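Local structure of thiol-disulfide oxidoreductase (Bacteroides thetaiotaomicron, 3FW2) at residues Phe13-Leu16 / Glu22-Thr25; Leu37-Ala42 / Leu93-Val98; Ile48-Ser53 / Lys116-Ile121; Ser55-Ile60 / Ile70-Ile75; Gln82-Ala87 / Cys99-Leu104. The protein is probably related to thiol-disulfide oxidoreductases of the TlpA-like family, with this chain forming its C-terminal thioredoxin-like domain. One frame throughout, in Å; residues are numbered along the deposited sequence.

Contact 1 of 5, residues Phe13-Leu16 / Glu22-Thr25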
# COMPACT_ATOMS: atom_id res chain seq x y z
N PHE A 13 20.19 2.66 2.31
CA PHE A 13 20.28 4.04 1.87
C PHE A 13 18.98 4.52 1.28
O PHE A 13 18.25 3.75 0.63
CB PHE A 13 21.36 4.15 0.83
CG PHE A 13 21.55 5.53 0.32
CD1 PHE A 13 22.12 6.51 1.11
CD2 PHE A 13 21.23 5.82 -0.98
CE1 PHE A 13 22.33 7.81 0.59
CE2 PHE A 13 21.44 7.10 -1.49
CZ PHE A 13 21.96 8.07 -0.72
N PHE A 14 18.67 5.78 1.55
CA PHE A 14 17.68 6.46 0.76
C PHE A 14 18.09 7.90 0.54
O PHE A 14 18.85 8.46 1.31
CB PHE A 14 16.29 6.41 1.43
CG PHE A 14 16.26 7.10 2.73
CD1 PHE A 14 16.43 6.39 3.89
CD2 PHE A 14 16.01 8.50 2.80
CE1 PHE A 14 16.42 7.04 5.14
CE2 PHE A 14 16.01 9.14 4.02
CZ PHE A 14 16.20 8.41 5.19
N SER A 15 17.55 8.47 -0.53
CA SER A 15 17.72 9.85 -0.88
C SER A 15 16.50 10.25 -1.65
O SER A 15 16.29 9.82 -2.77
CB SER A 15 18.97 10.04 -1.75
OG SER A 15 19.10 11.38 -2.23
N LEU A 16 15.69 11.10 -1.03
CA LEU A 16 14.34 11.38 -1.45
C LEU A 16 14.02 12.85 -1.41
O LEU A 16 14.41 13.54 -0.44
CB LEU A 16 13.38 10.61 -0.50
CG LEU A 16 13.44 9.08 -0.59
CD1 LEU A 16 12.73 8.38 0.59
CD2 LEU A 16 12.92 8.56 -1.93
N GLU A 22 14.48 19.19 -2.81
CA GLU A 22 15.82 18.97 -2.27
C GLU A 22 15.91 17.51 -1.80
O GLU A 22 15.02 17.02 -1.12
CB GLU A 22 16.11 19.85 -1.05
CG GLU A 22 15.79 21.35 -1.07
CD GLU A 22 15.75 21.87 0.38
OE1 GLU A 22 16.83 21.92 1.01
OE2 GLU A 22 14.66 22.15 0.94
N LYS A 23 16.99 16.82 -2.17
CA LYS A 23 17.16 15.43 -1.73
C LYS A 23 17.56 15.34 -0.27
O LYS A 23 18.51 15.96 0.17
CB LYS A 23 18.18 14.66 -2.60
CG LYS A 23 17.80 14.59 -4.07
CD LYS A 23 16.53 13.83 -4.34
CE LYS A 23 16.28 13.67 -5.84
NZ LYS A 23 16.88 12.41 -6.40
N ILE A 24 16.84 14.52 0.50
CA ILE A 24 17.06 14.38 1.91
C ILE A 24 17.51 12.95 2.17
O ILE A 24 16.92 12.00 1.62
CB ILE A 24 15.74 14.59 2.70
CG1 ILE A 24 15.15 15.97 2.44
CG2 ILE A 24 15.90 14.32 4.19
CD1 ILE A 24 16.11 17.15 2.82
N THR A 25 18.49 12.80 3.05
CA THR A 25 19.01 11.51 3.47
C THR A 25 19.04 11.55 5.02
O THR A 25 18.82 12.59 5.62
CB THR A 25 20.46 11.21 2.99
OG1 THR A 25 21.38 12.00 3.74
CG2 THR A 25 20.65 11.46 1.46
O HOH W 1 15.11 10.37 -5.10
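L16 and I24 face each other as an antiparallel hydrogen-bonded pair, the evidence being two reciprocal backbone bonds. L16 N donates to I24 O over 3.1 Å, nearly straight at 163°, and I24 N donates to L16 O over 2.8 Å. I24 O also receives the CA-H of S15, with S15 CA 3.4 Å from I24 O, which puts two donors on one carbonyl. Beyond the bridge the contacts turn to side chains. T25 directs CG2 into the other segment, 3.5 Å from F14 O, because this methyl stands anti to its own carbonyl carbon; its OG1 is held instead by S27 N. S15 OG lies against the aliphatic start of K23, 3.4 Å from K23 CB. One water joins the same two residues, donating to S15 O and accepting from K23 NZ, whose chain bends at chi2 and again at chi4. The side chains of L16 and I24 share one sheet face, which both apply to V98 of strand 96-98, while F14 reaches L73. Two main-chain bonds thus set the register of L16 against I24, and the apolar side chains of that pair seat the hairpin on the larger sheet.

Contact 2 of 5, residues Leu37-Ala42 / Leu93-Val98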
# COMPACT_ATOMS: atom_id res chain seq x y z
N LEU A 37 13.33 9.03 13.62
CA LEU A 37 12.06 8.34 13.52
C LEU A 37 11.48 8.62 12.15
O LEU A 37 11.17 9.77 11.82
CB LEU A 37 11.09 8.84 14.58
CG LEU A 37 9.71 8.19 14.55
CD1 LEU A 37 9.72 6.68 14.86
CD2 LEU A 37 8.79 8.89 15.54
N ILE A 38 11.33 7.55 11.37
CA ILE A 38 10.87 7.62 9.97
C ILE A 38 9.50 7.01 9.91
O ILE A 38 9.33 5.86 10.38
CB ILE A 38 11.76 6.86 9.02
CG1 ILE A 38 13.19 7.43 9.01
CG2 ILE A 38 11.20 6.92 7.61
CD1 ILE A 38 14.13 6.64 8.05
N ASN A 39 8.49 7.80 9.50
CA ASN A 39 7.12 7.29 9.34
C ASN A 39 6.74 7.20 7.86
O ASN A 39 7.03 8.11 7.05
CB ASN A 39 6.11 8.07 10.15
CG ASN A 39 5.77 9.43 9.54
OD1 ASN A 39 4.69 9.62 8.91
ND2 ASN A 39 6.64 10.36 9.73
N PHE A 40 6.07 6.12 7.52
CA PHE A 40 5.63 5.86 6.16
C PHE A 40 4.10 5.93 6.08
O PHE A 40 3.39 5.44 6.96
CB PHE A 40 6.02 4.46 5.72
CG PHE A 40 7.52 4.22 5.60
CD1 PHE A 40 8.17 4.43 4.41
CD2 PHE A 40 8.26 3.86 6.69
CE1 PHE A 40 9.54 4.21 4.29
CE2 PHE A 40 9.65 3.66 6.56
CZ PHE A 40 10.25 3.84 5.35
N TRP A 41 3.59 6.57 5.02
CA TRP A 41 2.17 6.85 4.91
C TRP A 41 1.86 7.14 3.44
O TRP A 41 2.76 7.18 2.59
CB TRP A 41 1.82 8.09 5.75
CG TRP A 41 2.42 9.37 5.27
CD1 TRP A 41 3.74 9.73 5.32
CD2 TRP A 41 1.75 10.43 4.57
NE1 TRP A 41 3.92 10.95 4.74
CE2 TRP A 41 2.73 11.41 4.26
CE3 TRP A 41 0.43 10.67 4.22
CZ2 TRP A 41 2.41 12.61 3.62
CZ3 TRP A 41 0.10 11.84 3.58
CH2 TRP A 41 1.09 12.78 3.26
N ALA A 42 0.60 7.38 3.15
CA ALA A 42 0.20 7.94 1.86
C ALA A 42 -1.13 8.63 1.95
O ALA A 42 -2.03 8.21 2.71
CB ALA A 42 0.11 6.86 0.77
N LEU A 93 1.22 17.96 8.89
CA LEU A 93 2.41 17.06 8.93
C LEU A 93 3.64 17.95 8.82
O LEU A 93 4.26 18.08 7.74
CB LEU A 93 2.30 16.06 7.77
CG LEU A 93 1.00 15.23 7.73
CD1 LEU A 93 0.98 14.29 6.52
CD2 LEU A 93 0.73 14.43 9.03
N ASP A 94 4.01 18.56 9.94
CA ASP A 94 4.91 19.69 9.94
C ASP A 94 6.41 19.37 10.04
O ASP A 94 7.25 20.24 9.84
CB ASP A 94 4.56 20.65 11.09
CG ASP A 94 3.25 21.39 10.90
OD1 ASP A 94 2.77 21.47 9.75
OD2 ASP A 94 2.72 21.83 11.97
N TRP A 95 6.74 18.13 10.37
CA TRP A 95 8.09 17.60 10.26
C TRP A 95 8.43 17.38 8.81
O TRP A 95 7.57 17.45 7.93
CB TRP A 95 8.26 16.33 11.07
CG TRP A 95 7.25 15.21 10.82
CD1 TRP A 95 7.52 14.03 10.16
CD2 TRP A 95 5.91 15.07 11.33
NE1 TRP A 95 6.41 13.26 10.13
CE2 TRP A 95 5.41 13.87 10.84
CE3 TRP A 95 5.05 15.89 12.10
CZ2 TRP A 95 4.12 13.42 11.11
CZ3 TRP A 95 3.76 15.46 12.34
CH2 TRP A 95 3.32 14.22 11.86
N GLU A 96 9.71 17.16 8.55
CA GLU A 96 10.15 17.06 7.14
C GLU A 96 9.40 15.94 6.43
O GLU A 96 9.16 14.88 7.00
CB GLU A 96 11.64 16.82 7.06
CG GLU A 96 12.22 16.79 5.62
CD GLU A 96 12.01 18.06 4.81
OE1 GLU A 96 10.85 18.38 4.44
OE2 GLU A 96 13.02 18.73 4.54
N GLN A 97 9.05 16.19 5.18
CA GLN A 97 8.26 15.29 4.37
C GLN A 97 8.93 15.08 3.00
O GLN A 97 9.34 16.04 2.32
CB GLN A 97 6.88 15.85 4.13
CG GLN A 97 6.10 16.14 5.36
CD GLN A 97 5.75 14.87 6.17
OE1 GLN A 97 5.47 13.82 5.58
NE2 GLN A 97 5.79 14.98 7.50
N VAL A 98 9.05 13.83 2.61
CA VAL A 98 9.61 13.48 1.29
C VAL A 98 8.74 12.48 0.55
O VAL A 98 7.93 11.75 1.18
CB VAL A 98 11.05 12.92 1.43
CG1 VAL A 98 12.05 13.97 2.08
CG2 VAL A 98 11.06 11.59 2.17
O HOH W 2 4.08 12.34 7.71
O HOH W 3 5.82 12.63 3.20
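W41 and L93 make the apolar part of this contact. The methyl CD1 of L93 sits over one face of the indole, 3.8 Å from the centroid of the W41 six-membered ring and 19° off its normal, a CH-pi geometry; the two side chains arrive from opposite directions. Polar contacts gather round Q97. W41 NE1 makes a weak hydrogen bond to Q97 OE1, 3.4 Å away, bent to 130° at the proton. A better placed route runs through water: W41 NE1 donates to one molecule at 3.0 Å, and Q97 OE1 is among the acceptors competing for the protons of that water. A second water donates to both N39 OD1 and Q97 OE1. These bridges pass over strand 70-76, which separates strands 35-41 and 96-98 in the central sheet of the thioredoxin fold; the closest CA atoms, those of N39 and Q97, are accordingly 9.5 Å apart. A phenylalanine in place of W41 would lack the indole N-H and would probably leave the first water and Q97 OE1 without that donor. The remaining interactions surround the W95 indole. N39 ND2 comes to its edge, 2.9 Å from W95 NE1, but both are donors as modelled and no bond can be assigned. Q97, its chain bent at chi2 (-66°), carries NE2 over one W95 face toward the rim and donates to W95 O at 3.1 Å, from well above that carbonyl's plane.

Contact 3 of 5, residues Ile48-Ser53 / Lys116-Ile121. With ACT (acetate ion), chain F.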
# COMPACT_ATOMS: atom_id res chain seq x y z
N ILE A 48 -8.35 5.03 9.46
CA ILE A 48 -8.36 5.23 10.92
C ILE A 48 -6.97 5.00 11.51
O ILE A 48 -6.55 5.76 12.38
CB ILE A 48 -9.45 4.30 11.64
CG1 ILE A 48 -10.87 4.73 11.28
CG2 ILE A 48 -9.21 4.37 13.11
CD1 ILE A 48 -11.90 3.53 11.31
N SER A 49 -6.24 3.96 11.05
CA SER A 49 -4.91 3.70 11.60
C SER A 49 -3.97 4.84 11.25
O SER A 49 -3.17 5.26 12.07
CB SER A 49 -4.31 2.40 11.04
OG SER A 49 -5.07 1.30 11.51
N GLN A 50 -4.06 5.33 10.04
CA GLN A 50 -3.19 6.47 9.68
C GLN A 50 -3.53 7.72 10.51
O GLN A 50 -2.62 8.43 10.96
CB GLN A 50 -3.25 6.84 8.19
CG GLN A 50 -2.17 7.96 7.83
CD GLN A 50 -0.79 7.46 8.06
OE1 GLN A 50 -0.43 6.42 7.48
NE2 GLN A 50 0.04 8.15 8.97
N LYS A 51 -4.80 7.98 10.73
CA LYS A 51 -5.18 9.08 11.58
C LYS A 51 -4.62 8.91 13.01
O LYS A 51 -4.16 9.86 13.65
CB LYS A 51 -6.67 9.29 11.54
CG LYS A 51 -7.23 9.85 10.22
CD LYS A 51 -8.72 10.03 10.29
CE LYS A 51 -9.29 10.70 9.04
NZ LYS A 51 -9.16 9.73 7.93
N GLN A 52 -4.68 7.69 13.54
CA GLN A 52 -4.13 7.43 14.86
C GLN A 52 -2.63 7.68 14.88
O GLN A 52 -2.08 8.29 15.81
CB GLN A 52 -4.38 5.96 15.22
CG GLN A 52 -3.88 5.57 16.60
CD GLN A 52 -4.46 6.36 17.73
OE1 GLN A 52 -5.65 6.67 17.74
NE2 GLN A 52 -3.62 6.67 18.74
N SER A 53 -1.90 7.13 13.90
CA SER A 53 -0.48 7.38 13.82
C SER A 53 -0.16 8.87 13.78
O SER A 53 0.71 9.35 14.47
CB SER A 53 0.10 6.72 12.57
OG SER A 53 0.07 5.33 12.71
N LYS A 116 2.75 -2.87 4.99
CA LYS A 116 1.52 -2.15 5.18
C LYS A 116 1.83 -0.72 5.57
O LYS A 116 2.93 -0.43 6.09
CB LYS A 116 0.59 -2.86 6.20
CG LYS A 116 0.95 -2.70 7.65
CD LYS A 116 -0.15 -3.33 8.68
CE LYS A 116 -1.58 -2.97 8.31
NZ LYS A 116 -2.62 -2.75 9.47
N ILE A 117 0.86 0.19 5.37
CA ILE A 117 0.98 1.54 5.94
C ILE A 117 -0.23 1.83 6.78
O ILE A 117 -1.30 1.30 6.53
CB ILE A 117 1.20 2.64 4.87
CG1 ILE A 117 0.22 2.42 3.70
CG2 ILE A 117 2.68 2.64 4.43
CD1 ILE A 117 0.10 3.62 2.68
N PRO A 118 -0.05 2.64 7.84
CA PRO A 118 1.18 3.26 8.27
C PRO A 118 2.22 2.30 8.76
O PRO A 118 1.91 1.16 9.22
CB PRO A 118 0.74 4.15 9.45
CG PRO A 118 -0.50 3.52 9.91
CD PRO A 118 -1.18 3.04 8.69
N ALA A 119 3.48 2.74 8.72
CA ALA A 119 4.58 1.98 9.31
C ALA A 119 5.56 2.99 9.85
O ALA A 119 5.52 4.15 9.45
CB ALA A 119 5.31 1.10 8.20
N ASN A 120 6.46 2.56 10.73
CA ASN A 120 7.58 3.41 11.12
C ASN A 120 8.85 2.60 11.45
O ASN A 120 8.83 1.35 11.54
CB ASN A 120 7.20 4.40 12.22
CG ASN A 120 6.91 3.74 13.52
OD1 ASN A 120 7.67 2.88 13.94
ND2 ASN A 120 5.83 4.18 14.20
N ILE A 121 9.95 3.30 11.55
CA ILE A 121 11.23 2.69 11.86
C ILE A 121 12.05 3.72 12.58
O ILE A 121 11.99 4.91 12.25
CB ILE A 121 11.93 2.11 10.60
CG1 ILE A 121 13.16 1.29 11.01
CG2 ILE A 121 12.39 3.20 9.65
CD1 ILE A 121 13.72 0.37 9.92
C ACT F . 2.72 5.34 14.94
O ACT F . 1.78 4.55 14.76
OXT ACT F . 2.87 5.77 16.11
CH3 ACT F . 3.61 5.76 13.81
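The cis-proline loop of the thioredoxin fold meets the first turns of helix 48-64 here, P118 being preceded by a cis peptide bond and being the residue of its segment that makes all the close contacts. In thioredoxins this loop faces the redox site at the start of the corresponding helix; no cysteine pair is present at that position in this chain, so the site is only the structural equivalent. The pyrrolidine ring is met by three helix residues. S49 CB lies 4.0 Å from P118 CD, in one of two conformers. S53, also modelled twice, approaches the ring and an acetate through OG, but both contacts are doubtful. In the same loop, K116 and I117 pack on W44 of the second subunit. An alanine in place of Q50 would remove the amide and would probably open a gap beside P118 CB and leave N54 OD1 without its donor. Q50 NE2 is bonded to N54 OD1, which fixes which end of the amide faces the proline. A bend at chi2 (63°), after a CG set anti to the backbone N, turns the amide toward the loop, where it slides past the ring in the opposite direction with Q50 OE1 3.2 Å from P118 CB.

Contact 4 of 5, residues Ser55-Ile60 / Ile70-Ile75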
# COMPACT_ATOMS: atom_id res chain seq x y z
N SER A 55 -1.97 11.31 14.89
CA SER A 55 -2.21 11.93 16.21
C SER A 55 -1.00 11.73 17.11
O SER A 55 -0.55 12.64 17.82
CB SER A 55 -3.47 11.32 16.89
OG SER A 55 -4.65 11.58 16.11
N GLU A 56 -0.46 10.52 17.11
CA GLU A 56 0.70 10.21 17.94
C GLU A 56 1.97 10.95 17.53
O GLU A 56 2.72 11.45 18.38
CB GLU A 56 0.95 8.69 17.94
CG GLU A 56 -0.18 7.93 18.63
CD GLU A 56 0.08 6.43 18.73
OE1 GLU A 56 1.26 6.07 18.85
OE2 GLU A 56 -0.84 5.61 18.67
N LEU A 57 2.19 11.03 16.23
CA LEU A 57 3.37 11.68 15.67
C LEU A 57 3.28 13.18 15.87
O LEU A 57 4.28 13.82 16.18
CB LEU A 57 3.48 11.32 14.17
CG LEU A 57 3.85 9.89 13.83
CD1 LEU A 57 3.65 9.58 12.37
CD2 LEU A 57 5.30 9.57 14.31
N ARG A 58 2.08 13.77 15.75
CA ARG A 58 1.95 15.22 16.02
C ARG A 58 2.34 15.54 17.46
O ARG A 58 2.91 16.59 17.72
CB ARG A 58 0.53 15.74 15.79
CG ARG A 58 0.13 15.87 14.34
CD ARG A 58 -1.22 16.56 14.16
NE ARG A 58 -1.83 16.12 12.91
CZ ARG A 58 -2.72 15.14 12.75
NH1 ARG A 58 -3.26 14.50 13.81
NH2 ARG A 58 -3.13 14.83 11.51
N GLU A 59 2.01 14.62 18.40
CA GLU A 59 2.39 14.83 19.81
C GLU A 59 3.87 14.73 20.04
O GLU A 59 4.44 15.52 20.79
CB GLU A 59 1.68 13.86 20.74
CG GLU A 59 0.27 14.22 20.94
CD GLU A 59 0.10 15.29 22.03
OE1 GLU A 59 0.16 16.51 21.74
OE2 GLU A 59 -0.12 14.88 23.20
N ILE A 60 4.53 13.76 19.39
CA ILE A 60 5.98 13.66 19.46
C ILE A 60 6.67 14.90 18.89
O ILE A 60 7.58 15.43 19.48
CB ILE A 60 6.44 12.33 18.79
CG1 ILE A 60 5.92 11.16 19.66
CG2 ILE A 60 7.95 12.30 18.59
CD1 ILE A 60 5.64 9.85 18.97
N ILE A 70 16.92 13.76 18.58
CA ILE A 70 15.89 13.05 17.82
C ILE A 70 15.37 13.95 16.71
O ILE A 70 15.09 15.14 16.93
CB ILE A 70 14.74 12.50 18.73
CG1 ILE A 70 13.71 11.69 17.90
CG2 ILE A 70 13.97 13.58 19.38
CD1 ILE A 70 14.27 10.37 17.36
N GLY A 71 15.27 13.36 15.52
CA GLY A 71 14.66 13.96 14.36
C GLY A 71 13.53 13.09 13.80
O GLY A 71 13.45 11.91 14.12
N MSE A 72 12.68 13.70 12.96
CA MSE A 72 11.54 12.99 12.35
C MSE A 72 11.48 13.22 10.85
O MSE A 72 11.67 14.36 10.34
CB MSE A 72 10.23 13.46 12.99
CG MSE A 72 10.13 13.07 14.40
SE MSE A 72 8.49 13.92 15.21
CE MSE A 72 7.08 13.15 14.07
N LEU A 73 11.16 12.16 10.10
CA LEU A 73 11.04 12.26 8.66
C LEU A 73 9.80 11.45 8.23
O LEU A 73 9.73 10.28 8.52
CB LEU A 73 12.24 11.63 7.94
CG LEU A 73 12.23 11.64 6.41
CD1 LEU A 73 12.13 13.07 5.87
CD2 LEU A 73 13.48 10.89 5.88
N GLY A 74 8.93 12.06 7.43
CA GLY A 74 7.80 11.36 6.84
C GLY A 74 8.14 11.03 5.41
O GLY A 74 8.55 11.90 4.63
N ILE A 75 7.94 9.77 5.06
CA ILE A 75 8.11 9.27 3.71
C ILE A 75 6.76 8.82 3.17
O ILE A 75 6.13 7.91 3.71
CB ILE A 75 9.08 8.11 3.67
CG1 ILE A 75 10.47 8.57 4.15
CG2 ILE A 75 9.14 7.55 2.25
CD1 ILE A 75 11.57 7.54 4.11
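M72 reaches L57 and I60 by running straight out from its strand and then turning at the end: CG stands anti to the carbonyl carbon (chi1 -67°), chi2 stays extended (173°), and chi3 (60°) folds the terminal methyl round toward the helix. The residue is selenomethionine, an engineered replacement of the natural sulfur. Its two outer atoms divide the work. The selenium meets I60, with M72 SE 3.8 Å from I60 CG2. The methyl touches L57 at three atoms: M72 CE is 4.0 Å from L57 CD2 and equally far from L57 CB, while the backbone carbonyl adds L57 O at 3.6 Å. Both pairs of side chains approach at a slant, so one chain reaches two residues three positions apart on the helix. M72 alone supplies 77 Å² of the 145 Å² buried, the measure of how far this contact depends on it. The side-chain contacts are apolar, consistent with the burial of all three residues. Helix 48-64 and strand 70-76 are the last two elements of a beta-alpha-beta unit that starts with strand 35-41. L57 also touches L37 and N39 of that first strand, W95 closes on both L57 and M72, and I60 packs against L139 of helix 136-149.

Contact 5 of 5, residues Gln82-Ala87 / Cys99-Leu104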
# COMPACT_ATOMS: atom_id res chain seq x y z
N GLN A 82 0.29 16.75 -5.94
CA GLN A 82 -0.66 17.69 -5.37
C GLN A 82 -1.47 17.07 -4.25
O GLN A 82 -1.67 17.72 -3.22
CB GLN A 82 -1.63 18.31 -6.39
CG GLN A 82 -2.32 19.56 -5.80
CD GLN A 82 -1.30 20.65 -5.42
OE1 GLN A 82 -0.51 21.05 -6.25
NE2 GLN A 82 -1.28 21.07 -4.14
N GLN A 83 -1.85 15.80 -4.40
CA GLN A 83 -2.55 15.11 -3.32
C GLN A 83 -1.67 14.99 -2.08
O GLN A 83 -2.16 15.14 -0.93
CB GLN A 83 -3.08 13.77 -3.77
CG GLN A 83 -4.20 13.94 -4.73
CD GLN A 83 -4.51 12.70 -5.48
OE1 GLN A 83 -4.39 11.60 -4.95
NE2 GLN A 83 -4.92 12.86 -6.74
N TRP A 84 -0.37 14.73 -2.30
CA TRP A 84 0.61 14.64 -1.23
C TRP A 84 0.74 15.97 -0.50
O TRP A 84 0.61 16.05 0.73
CB TRP A 84 1.97 14.20 -1.82
CG TRP A 84 3.10 14.19 -0.88
CD1 TRP A 84 3.21 13.52 0.29
CD2 TRP A 84 4.30 14.91 -1.05
NE1 TRP A 84 4.44 13.76 0.86
CE2 TRP A 84 5.13 14.62 0.05
CE3 TRP A 84 4.76 15.77 -2.05
CZ2 TRP A 84 6.40 15.13 0.19
CZ3 TRP A 84 6.06 16.29 -1.91
CH2 TRP A 84 6.86 15.96 -0.81
N LYS A 85 0.96 17.05 -1.25
CA LYS A 85 1.07 18.35 -0.62
C LYS A 85 -0.22 18.78 0.08
O LYS A 85 -0.18 19.44 1.13
CB LYS A 85 1.44 19.43 -1.67
CG LYS A 85 2.86 19.27 -2.19
CD LYS A 85 3.20 20.36 -3.24
CE LYS A 85 4.69 20.31 -3.59
NZ LYS A 85 5.12 21.51 -4.40
N ASP A 86 -1.35 18.47 -0.52
CA ASP A 86 -2.63 18.86 0.10
C ASP A 86 -2.77 18.19 1.47
O ASP A 86 -3.27 18.83 2.42
CB ASP A 86 -3.81 18.45 -0.77
CG ASP A 86 -3.95 19.32 -2.03
OD1 ASP A 86 -3.32 20.40 -2.18
OD2 ASP A 86 -4.75 18.91 -2.88
N ALA A 87 -2.42 16.91 1.55
CA ALA A 87 -2.48 16.15 2.82
C ALA A 87 -1.53 16.73 3.86
O ALA A 87 -1.89 16.85 5.07
CB ALA A 87 -2.22 14.63 2.56
N CYS A 99 8.88 12.47 -0.80
CA CYS A 99 8.12 11.60 -1.66
C CYS A 99 8.73 11.65 -3.06
O CYS A 99 8.94 12.73 -3.57
CB CYS A 99 6.65 12.07 -1.71
SG CYS A 99 5.60 10.95 -2.66
N ASP A 100 8.97 10.50 -3.67
CA ASP A 100 9.53 10.46 -5.04
C ASP A 100 8.46 10.04 -6.04
O ASP A 100 8.73 9.89 -7.23
CB ASP A 100 10.78 9.61 -5.12
CG ASP A 100 10.53 8.14 -5.01
OD1 ASP A 100 9.37 7.69 -4.86
OD2 ASP A 100 11.56 7.39 -5.07
N PHE A 101 7.22 9.92 -5.59
CA PHE A 101 6.07 9.56 -6.43
C PHE A 101 6.12 8.24 -7.12
O PHE A 101 5.28 7.96 -7.99
CB PHE A 101 5.73 10.74 -7.41
CG PHE A 101 5.85 12.03 -6.73
CD1 PHE A 101 4.93 12.36 -5.73
CD2 PHE A 101 6.93 12.86 -6.95
CE1 PHE A 101 5.09 13.50 -5.02
CE2 PHE A 101 7.07 14.03 -6.23
CZ PHE A 101 6.16 14.33 -5.27
N GLY A 102 6.97 7.35 -6.66
CA GLY A 102 6.98 5.97 -7.21
C GLY A 102 5.86 5.11 -6.63
O GLY A 102 5.59 4.02 -7.12
N GLY A 103 5.25 5.56 -5.53
CA GLY A 103 4.20 4.76 -4.90
C GLY A 103 4.66 3.48 -4.28
O GLY A 103 5.76 3.39 -3.71
N LEU A 104 3.85 2.41 -4.38
CA LEU A 104 4.32 1.11 -3.95
C LEU A 104 5.51 0.60 -4.73
O LEU A 104 6.16 -0.31 -4.32
CB LEU A 104 3.20 0.06 -4.02
CG LEU A 104 2.06 0.49 -3.13
CD1 LEU A 104 0.75 -0.44 -3.35
CD2 LEU A 104 2.40 0.67 -1.65
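W84 offers one indole face to both C99 and F101. The contact thereby joins helix 81-90, the crossover between parallel strands 70-76 and 96-98 of the thioredoxin fold, to the loop that leaves strand 96-98. Over the centre of that face lies C99 CB, 3.6 Å from the centroid of the six-membered ring of W84 in a CH-pi contact, while C99 SG stands above the pyrrole part, 4.4 Å from the centroid of the five-membered ring and 5° off its normal. This sulfur-aromatic placement follows from the cysteine torsion, SG being anti to the backbone N. F101 comes to the same face with its edge: the planes meet at 75° and the centroids lie 5.5 Å apart, an offset edge-to-face pair in which F101 CE1 approaches W84 CE3 to 3.8 Å. One face of F101, in turn, has C99 O above it near the rim. The indole also meets the ring of W41, linking this helix to the central sheet. What shapes the loop is internal. F101 takes a positive phi of 61°, and its N donates to C99 SG over 3.5 Å, so the sulfur lying over the indole also holds the backbone of the second aromatic residue. In the loop an Asx turn follows the cysteine, its D100 OD1 taking a bond also from S106 OG and accepting G102 N at 3.0 Å from above the carboxylate plane.

Overall arrangement
From the N terminus, contact 1 closes first, a short hairpin loop in series with all the others and lying against contacts 2, 4 and 5. Contact 2 then opens on strand 35-41 and contact 3 on helix 48-64. Contact 4, from the same helix to strand 70-76, closes inside both of their loops. Contact 5 opens on helix 81-90 before contact 2 closes at 93-98, so these two cross, and it closes at 99-104, nested within contact 3. Contact 3 closes last, at 116-121, crossing contact 2. Contacts 2, 3 and 4 all reach the mixed sheet, and contacts 3 and 5 also touch the second subunit.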